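Local coordinates for protein inactive dihydropteroate synthase 2 (Mycobacterium tuberculosis, PDB 2VP8) that resembles dihydropteroate synthase but seems to lack that activity, and probably binds the pterin pyrophosphate substrate only very weakly, though it can apparently bind the inhibitor dapsone, at residues I47-T51 against I82-G86; D40-I44 against T294-E299; V236-V240 against A278-A283. Numbering follows the deposited sequence.

Contact 1 of 3, residues I47-T51 against I82-G86; sequences IVNRT and IDVGG
Val48, the residue most covered here, joins two neighbouring parallel strands through both its backbone N and its backbone O. Its N donates to Asp83 O at 2.9 Å, nearly straight, and its O accepts from Gly85 N, also 2.9 Å. Ile47, Val48 and Asn49 lie level with Asp83, Val84 and Gly85 (CA-CA 4.8, 5.0 and 4.7 Å); the strand axes approach to 4.7 Å at -31°. Val48, chi1 t, sets CG2 3.8 Å from Ile82 CG2 on the face covered by helices 65-76 and 98-114. Asp83, chi1 t, points to the other face with Ile47 and Asn49; its carboxylate bonds to Ser121 and Asn142 and salt-bridges Arg287. Gly85 lies extended beside Asn49: Gly85 C is 3.6 Å from Asn49 OD1, a CB on Gly85 would come within 2.8 Å of that oxygen, and Gly85 O takes a weak bond from Arg50 N (3.5 Å). With helix 65-76 linking the strands, this is the first beta-alpha-beta crossover of the TIM barrel of the DHPS family.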
loop_
_atom_site.group_PDB
_atom_site.type_symbol
_atom_site.label_atom_id
_atom_site.label_comp_id
_atom_site.label_asym_id
_atom_site.label_seq_id
_atom_site.Cartn_x
_atom_site.Cartn_y
_atom_site.Cartn_z
ATOM N N ILE B 47 -20.262 -0.597 1.806
ATOM C CA ILE B 47 -21.358 -0.460 0.854
ATOM C C ILE B 47 -22.331 -1.633 0.980
ATOM O O ILE B 47 -21.961 -2.784 0.766
ATOM C CB ILE B 47 -20.833 -0.390 -0.605
ATOM C CG1 ILE B 47 -19.891 0.800 -0.788
ATOM C CG2 ILE B 47 -21.993 -0.333 -1.603
ATOM C CD1 ILE B 47 -19.147 0.812 -2.103
ATOM N N VAL B 48 -23.579 -1.335 1.321
ATOM C CA VAL B 48 -24.618 -2.355 1.368
ATOM C C VAL B 48 -25.801 -1.949 0.494
ATOM O O VAL B 48 -26.410 -0.904 0.702
ATOM C CB VAL B 48 -25.079 -2.643 2.819
ATOM C CG1 VAL B 48 -26.284 -3.570 2.831
ATOM C CG2 VAL B 48 -23.951 -3.266 3.611
ATOM N N ASN B 49 -26.111 -2.793 -0.487
ATOM C CA ASN B 49 -27.258 -2.590 -1.368
ATOM C C ASN B 49 -28.388 -3.580 -1.098
ATOM O O ASN B 49 -28.143 -4.738 -0.762
ATOM C CB ASN B 49 -26.821 -2.717 -2.828
ATOM C CG ASN B 49 -25.784 -1.679 -3.218
ATOM O OD1 ASN B 49 -25.976 -0.483 -2.997
ATOM N ND2 ASN B 49 -24.680 -2.132 -3.810
ATOM N N ARG B 50 -29.625 -3.112 -1.242
ATOM C CA ARG B 50 -30.800 -3.989 -1.271
ATOM C C ARG B 50 -30.873 -4.698 -2.630
ATOM O O ARG B 50 -30.102 -4.382 -3.542
ATOM C CB ARG B 50 -32.079 -3.170 -1.043
ATOM C CG ARG B 50 -32.240 -2.558 0.358
ATOM C CD ARG B 50 -32.796 -3.555 1.382
ATOM N NE ARG B 50 -33.933 -4.313 0.858
ATOM C CZ ARG B 50 -35.206 -3.928 0.925
ATOM N NH1 ARG B 50 -35.542 -2.784 1.507
ATOM N NH2 ARG B 50 -36.154 -4.698 0.407
ATOM N N THR B 51 -31.795 -5.651 -2.768
ATOM C CA THR B 51 -32.044 -6.304 -4.067
ATOM C C THR B 51 -33.491 -6.778 -4.228
ATOM O O THR B 51 -33.943 -7.075 -5.341
ATOM C CB THR B 51 -31.050 -7.475 -4.346
ATOM O OG1 THR B 51 -31.393 -8.120 -5.584
ATOM C CG2 THR B 51 -31.047 -8.503 -3.196
ATOM N N ILE B 82 -21.982 1.988 7.716
ATOM C CA ILE B 82 -22.701 1.182 6.751
ATOM C C ILE B 82 -23.370 2.158 5.802
ATOM O O ILE B 82 -24.201 2.972 6.205
ATOM C CB ILE B 82 -23.766 0.256 7.412
ATOM C CG1 ILE B 82 -23.147 -0.597 8.528
ATOM C CG2 ILE B 82 -24.448 -0.636 6.369
ATOM C CD1 ILE B 82 -22.085 -1.562 8.058
ATOM N N ASP B 83 -22.988 2.080 4.537
ATOM C CA ASP B 83 -23.495 2.978 3.517
ATOM C C ASP B 83 -24.591 2.263 2.731
ATOM O O ASP B 83 -24.304 1.405 1.897
ATOM C CB ASP B 83 -22.344 3.424 2.611
ATOM C CG ASP B 83 -22.761 4.441 1.592
ATOM O OD1 ASP B 83 -23.226 5.540 1.973
ATOM O OD2 ASP B 83 -22.607 4.143 0.394
ATOM N N VAL B 84 -25.843 2.621 3.014
ATOM C CA VAL B 84 -27.005 1.939 2.448
ATOM C C VAL B 84 -27.397 2.537 1.099
ATOM O O VAL B 84 -27.619 3.742 0.993
ATOM C CB VAL B 84 -28.208 1.990 3.420
ATOM C CG1 VAL B 84 -29.396 1.274 2.835
ATOM C CG2 VAL B 84 -27.852 1.367 4.757
ATOM N N GLY B 85 -27.477 1.686 0.077
ATOM C CA GLY B 85 -27.866 2.109 -1.276
ATOM C C GLY B 85 -28.956 1.247 -1.893
ATOM O O GLY B 85 -29.530 0.378 -1.226
ATOM N N GLY B 86 -29.240 1.477 -3.173
ATOM C CA GLY B 86 -30.304 0.749 -3.866
ATOM C C GLY B 86 -29.865 0.135 -5.185
ATOM O O GLY B 86 -30.706 -0.122 -6.065
#

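Contact 2 of 3, residues D40-I44 against T294-E299; sequences DRALI and TRRVLE
Leu298 (chi1 m, chi2 t) slides its CD1 beneath the backbone of 40-44, 3.4 Å from Ala42 O, 4.0 Å from Ala42 CB and 3.9 Å from Ile44 CG1. It projects from a regular helix, 294-299, whereas Arg41 to Ile44 are extended, with strand from Leu43 on. The two run in opposing senses: Arg41 CA lies 6.0 Å from Leu298 CA, and Ile44 CA 7.2 Å from Arg295 CA. Ile44 (chi1 m, chi2 t) points at the helix and brings CD1 to 3.5 Å from Arg295 CB, with CG1 4.4 Å from Thr294 CG2. Arg41 leaves with chi1 p, then t, t, so that its CD passes Leu298 CB at 4.1 Å and Glu299 CG at 4.2 Å and its NE comes to 3.6 Å from Arg295 CG. Arg41 NH1 turns back to Ala42 O (2.9 Å); its guanidinium also salt-bridges Asp80 and bonds to Gly78 O. No direct hydrogen bond crosses, but one water accepts from Arg41 NE (3.0 Å) and donates to Glu299 OE2 (2.7 Å); within the helix that oxygen salt-bridges Arg295 NE, one turn earlier (3.0 Å), and Arg295 NH1 bonds to Asp77 O. The last barrel helix, 291-306, is laid against the start of the first barrel strand: Leu298 and Ala42 touch Phe286, and Ile44 and Thr294 touch Val288, in strand 285-288, while Leu298 also meets Thr275 and Ala279 of helix 267-280.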
loop_
_atom_site.group_PDB
_atom_site.type_symbol
_atom_site.label_atom_id
_atom_site.label_comp_id
_atom_site.label_asym_id
_atom_site.label_seq_id
_atom_site.Cartn_x
_atom_site.Cartn_y
_atom_site.Cartn_z
ATOM N N ASP B 40 -8.055 3.631 16.365
ATOM C CA ASP B 40 -6.662 3.231 16.163
ATOM C C ASP B 40 -6.330 2.954 14.688
ATOM O O ASP B 40 -5.363 2.251 14.385
ATOM C CB ASP B 40 -6.343 1.998 17.022
ATOM C CG ASP B 40 -7.240 0.804 16.695
ATOM O OD1 ASP B 40 -8.316 0.987 16.075
ATOM O OD2 ASP B 40 -6.868 -0.328 17.063
ATOM N N ARG B 41 -7.146 3.499 13.786
ATOM C CA ARG B 41 -6.955 3.363 12.339
ATOM C C ARG B 41 -7.941 4.247 11.583
ATOM O O ARG B 41 -8.894 4.778 12.169
ATOM C CB ARG B 41 -7.132 1.908 11.883
ATOM C CG ARG B 41 -8.501 1.321 12.167
ATOM C CD ARG B 41 -8.799 0.105 11.301
ATOM N NE ARG B 41 -9.971 -0.641 11.772
ATOM C CZ ARG B 41 -11.234 -0.276 11.553
ATOM N NH1 ARG B 41 -11.510 0.834 10.864
ATOM N NH2 ARG B 41 -12.226 -1.019 12.028
ATOM N N ALA B 42 -7.694 4.403 10.282
ATOM C CA ALA B 42 -8.637 5.012 9.364
ATOM C C ALA B 42 -9.932 4.190 9.334
ATOM O O ALA B 42 -9.929 2.987 9.627
ATOM C CB ALA B 42 -8.030 5.110 7.989
ATOM N N LEU B 43 -11.033 4.842 8.983
ATOM C CA LEU B 43 -12.338 4.219 9.083
ATOM C C LEU B 43 -12.776 3.580 7.796
ATOM O O LEU B 43 -12.307 3.951 6.722
ATOM C CB LEU B 43 -13.390 5.241 9.503
ATOM C CG LEU B 43 -13.013 6.156 10.662
ATOM C CD1 LEU B 43 -14.108 7.200 10.846
ATOM C CD2 LEU B 43 -12.757 5.326 11.916
ATOM N N ILE B 44 -13.697 2.627 7.924
ATOM C CA ILE B 44 -14.243 1.876 6.799
ATOM C C ILE B 44 -15.741 2.137 6.638
ATOM O O ILE B 44 -16.520 1.951 7.582
ATOM C CB ILE B 44 -14.050 0.368 6.999
ATOM C CG1 ILE B 44 -12.570 0.034 7.241
ATOM C CG2 ILE B 44 -14.620 -0.410 5.797
ATOM C CD1 ILE B 44 -12.347 -1.333 7.862
ATOM N N THR B 294 -9.653 -4.499 3.575
ATOM C CA THR B 294 -9.349 -3.099 3.826
ATOM C C THR B 294 -8.968 -2.905 5.285
ATOM O O THR B 294 -7.976 -2.229 5.583
ATOM C CB THR B 294 -10.523 -2.203 3.433
ATOM O OG1 THR B 294 -10.820 -2.420 2.047
ATOM C CG2 THR B 294 -10.181 -0.740 3.650
ATOM N N ARG B 295 -9.713 -3.530 6.196
ATOM C CA ARG B 295 -9.403 -3.368 7.604
ATOM C C ARG B 295 -7.960 -3.770 7.882
ATOM O O ARG B 295 -7.234 -3.044 8.571
ATOM C CB ARG B 295 -10.347 -4.155 8.494
ATOM C CG ARG B 295 -10.206 -3.755 9.957
ATOM C CD ARG B 295 -10.785 -4.773 10.883
ATOM N NE ARG B 295 -10.049 -6.028 10.833
ATOM C CZ ARG B 295 -10.505 -7.145 10.275
ATOM N NH1 ARG B 295 -11.710 -7.166 9.706
ATOM N NH2 ARG B 295 -9.752 -8.241 10.293
ATOM N N ARG B 296 -7.548 -4.907 7.319
ATOM C CA ARG B 296 -6.206 -5.438 7.538
ATOM C C ARG B 296 -5.101 -4.533 6.983
ATOM O O ARG B 296 -4.017 -4.459 7.551
ATOM C CB ARG B 296 -6.100 -6.869 7.024
ATOM C CG ARG B 296 -6.853 -7.845 7.918
ATOM C CD ARG B 296 -6.546 -9.288 7.606
ATOM N NE ARG B 296 -7.103 -9.670 6.315
ATOM C CZ ARG B 296 -8.247 -10.328 6.143
ATOM N NH1 ARG B 296 -8.976 -10.725 7.189
ATOM N NH2 ARG B 296 -8.652 -10.603 4.905
ATOM N N VAL B 297 -5.385 -3.846 5.880
ATOM C CA VAL B 297 -4.437 -2.897 5.304
ATOM C C VAL B 297 -4.280 -1.690 6.231
ATOM O O VAL B 297 -3.167 -1.340 6.618
ATOM C CB VAL B 297 -4.869 -2.450 3.889
ATOM C CG1 VAL B 297 -4.126 -1.193 3.469
ATOM C CG2 VAL B 297 -4.638 -3.578 2.883
ATOM N N LEU B 298 -5.405 -1.081 6.602
ATOM C CA LEU B 298 -5.436 0.061 7.516
ATOM C C LEU B 298 -4.818 -0.230 8.876
ATOM O O LEU B 298 -4.252 0.658 9.502
ATOM C CB LEU B 298 -6.875 0.529 7.712
ATOM C CG LEU B 298 -7.607 0.849 6.414
ATOM C CD1 LEU B 298 -8.985 1.384 6.740
ATOM C CD2 LEU B 298 -6.816 1.850 5.577
ATOM N N GLU B 299 -4.947 -1.467 9.342
ATOM C CA GLU B 299 -4.295 -1.890 10.577
ATOM C C GLU B 299 -2.771 -1.889 10.416
ATOM O O GLU B 299 -2.037 -1.485 11.320
ATOM C CB GLU B 299 -4.808 -3.263 11.009
ATOM C CG GLU B 299 -6.199 -3.216 11.615
ATOM C CD GLU B 299 -6.795 -4.586 11.928
ATOM O OE1 GLU B 299 -6.164 -5.628 11.646
ATOM O OE2 GLU B 299 -7.921 -4.618 12.462
HETATM O O HOH W 1 -9.166 -2.629 13.895
#

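Contact 3 of 3, residues V236-V240 against A278-A283; sequences VADLV and AAAAGA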
loop_
_atom_site.group_PDB
_atom_site.type_symbol
_atom_site.label_atom_id
_atom_site.label_comp_id
_atom_site.label_asym_id
_atom_site.label_seq_id
_atom_site.Cartn_x
_atom_site.Cartn_y
_atom_site.Cartn_z
ATOM N N VAL B 236 -3.180 12.952 -2.106
ATOM C CA VAL B 236 -4.034 12.767 -0.934
ATOM C C VAL B 236 -3.605 13.674 0.211
ATOM O O VAL B 236 -4.421 14.429 0.711
ATOM C CB VAL B 236 -4.124 11.275 -0.480
ATOM C CG1 VAL B 236 -4.855 11.147 0.831
ATOM C CG2 VAL B 236 -4.856 10.442 -1.522
ATOM N N ALA B 237 -2.327 13.626 0.596
ATOM C CA ALA B 237 -1.754 14.521 1.620
ATOM C C ALA B 237 -2.238 15.958 1.489
ATOM O O ALA B 237 -2.613 16.582 2.487
ATOM C CB ALA B 237 -0.236 14.483 1.591
ATOM N N ASP B 238 -2.230 16.474 0.258
ATOM C CA ASP B 238 -2.737 17.821 -0.008
ATOM C C ASP B 238 -4.232 17.919 0.324
ATOM O O ASP B 238 -4.658 18.864 0.989
ATOM C CB ASP B 238 -2.442 18.248 -1.447
ATOM C CG ASP B 238 -0.953 18.367 -1.721
ATOM O OD1 ASP B 238 -0.281 19.154 -1.024
ATOM O OD2 ASP B 238 -0.443 17.669 -2.626
ATOM N N LEU B 239 -5.013 16.928 -0.110
ATOM C CA LEU B 239 -6.425 16.861 0.256
ATOM C C LEU B 239 -6.599 16.839 1.777
ATOM O O LEU B 239 -7.423 17.575 2.319
ATOM C CB LEU B 239 -7.107 15.630 -0.356
ATOM C CG LEU B 239 -7.475 15.514 -1.845
ATOM C CD1 LEU B 239 -7.868 16.864 -2.443
ATOM C CD2 LEU B 239 -6.387 14.866 -2.646
ATOM N N VAL B 240 -5.820 15.991 2.450
ATOM C CA VAL B 240 -5.881 15.839 3.907
ATOM C C VAL B 240 -5.532 17.146 4.612
ATOM O O VAL B 240 -6.194 17.536 5.565
ATOM C CB VAL B 240 -4.938 14.712 4.386
ATOM C CG1 VAL B 240 -4.872 14.645 5.922
ATOM C CG2 VAL B 240 -5.375 13.385 3.800
ATOM N N ALA B 278 -3.055 5.975 0.533
ATOM C CA ALA B 278 -4.029 6.984 0.907
ATOM C C ALA B 278 -4.130 7.080 2.433
ATOM O O ALA B 278 -4.129 8.185 2.995
ATOM C CB ALA B 278 -5.382 6.667 0.285
ATOM N N ALA B 279 -4.204 5.920 3.095
ATOM C CA ALA B 279 -4.245 5.862 4.549
ATOM C C ALA B 279 -2.984 6.459 5.179
ATOM O O ALA B 279 -3.057 7.083 6.231
ATOM C CB ALA B 279 -4.435 4.448 5.006
ATOM N N ALA B 280 -1.833 6.274 4.537
ATOM C CA ALA B 280 -0.576 6.768 5.093
ATOM C C ALA B 280 -0.472 8.281 4.966
ATOM O O ALA B 280 0.262 8.922 5.712
ATOM C CB ALA B 280 0.610 6.089 4.436
ATOM N N ALA B 281 -1.216 8.847 4.024
ATOM C CA ALA B 281 -1.198 10.282 3.816
ATOM C C ALA B 281 -2.257 11.002 4.666
ATOM O O ALA B 281 -2.318 12.241 4.667
ATOM C CB ALA B 281 -1.360 10.608 2.337
ATOM N N GLY B 282 -3.088 10.235 5.372
ATOM C CA GLY B 282 -4.005 10.802 6.358
ATOM C C GLY B 282 -5.478 10.799 5.994
ATOM O O GLY B 282 -6.286 11.477 6.636
ATOM N N ALA B 283 -5.833 10.048 4.959
ATOM C CA ALA B 283 -7.239 9.854 4.601
ATOM C C ALA B 283 -7.997 9.298 5.812
ATOM O O ALA B 283 -7.487 8.421 6.511
ATOM C CB ALA B 283 -7.349 8.913 3.400
#
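A short helix, 236-241, rests against the Schellman motif that terminates helix 267-280, so the contact joins two successive helices on the outside of the TIM barrel. Val236 opens the segment pointing at this turn. Its CG1 lies 3.7 Å from Ala278 O, 3.8 Å from Ala281 CB and 4.2 Å from Ala283 CB, while its CG2 stands 4.2 Å from Ala278 CB. Met248 of strand 247-248 touches Val236, Ala278 and Ala283 alike and floors this apolar patch. Ala237 follows where the CA atoms come nearest, Ala237 CA 4.8 Å from Ala281 CA. Two small side chains permit this: Ala237 N is 3.6 Å from Ala281 CB, and the two CB atoms are 4.1 Å apart. Asp238 and Leu239 turn to the other side of the helix, where both meet Ile194 of helix 186-207. One turn after Val236, and bonded to its O through N at 2.7 Å, Val240 faces the turn again. No hydrogen bond crosses between the segments; the turn is held from within, Gly282 N bonding to Ala279 O (3.3 Å) and Ala283 N to Ala278 O (3.2 Å), with Gly282 at a phi of 109°. Val240, chi1 t, packs on the peptide groups of the turn, CG2 lying 3.4 Å from both Ala281 O and Gly282 C. A CB on Gly282 would be jammed against the preceding carbonyl and would fall 2.8 Å from Val240 CG1.

Contacts 1 and 2 share strand 43-49: contact 2 holds its beginning and contact 1 its far end, their centres 21 Å apart. Contact 1 is the one near His220, a residue probably characteristic of family members without synthase activity, since the side chain of Asp83 lies about 7 Å from that of His220. Contacts 2 and 3 lie away from it and touch each other, centres 14 Å apart, through Leu298 CD2 on Ala279 CB (3.6 Å) and Ala42 CB on Ala283 O (3.7 Å). Contact 3 is separate from contact 1, nearest atoms about 15 Å apart. Along the chain, contact 2 closes a loop that encloses both others.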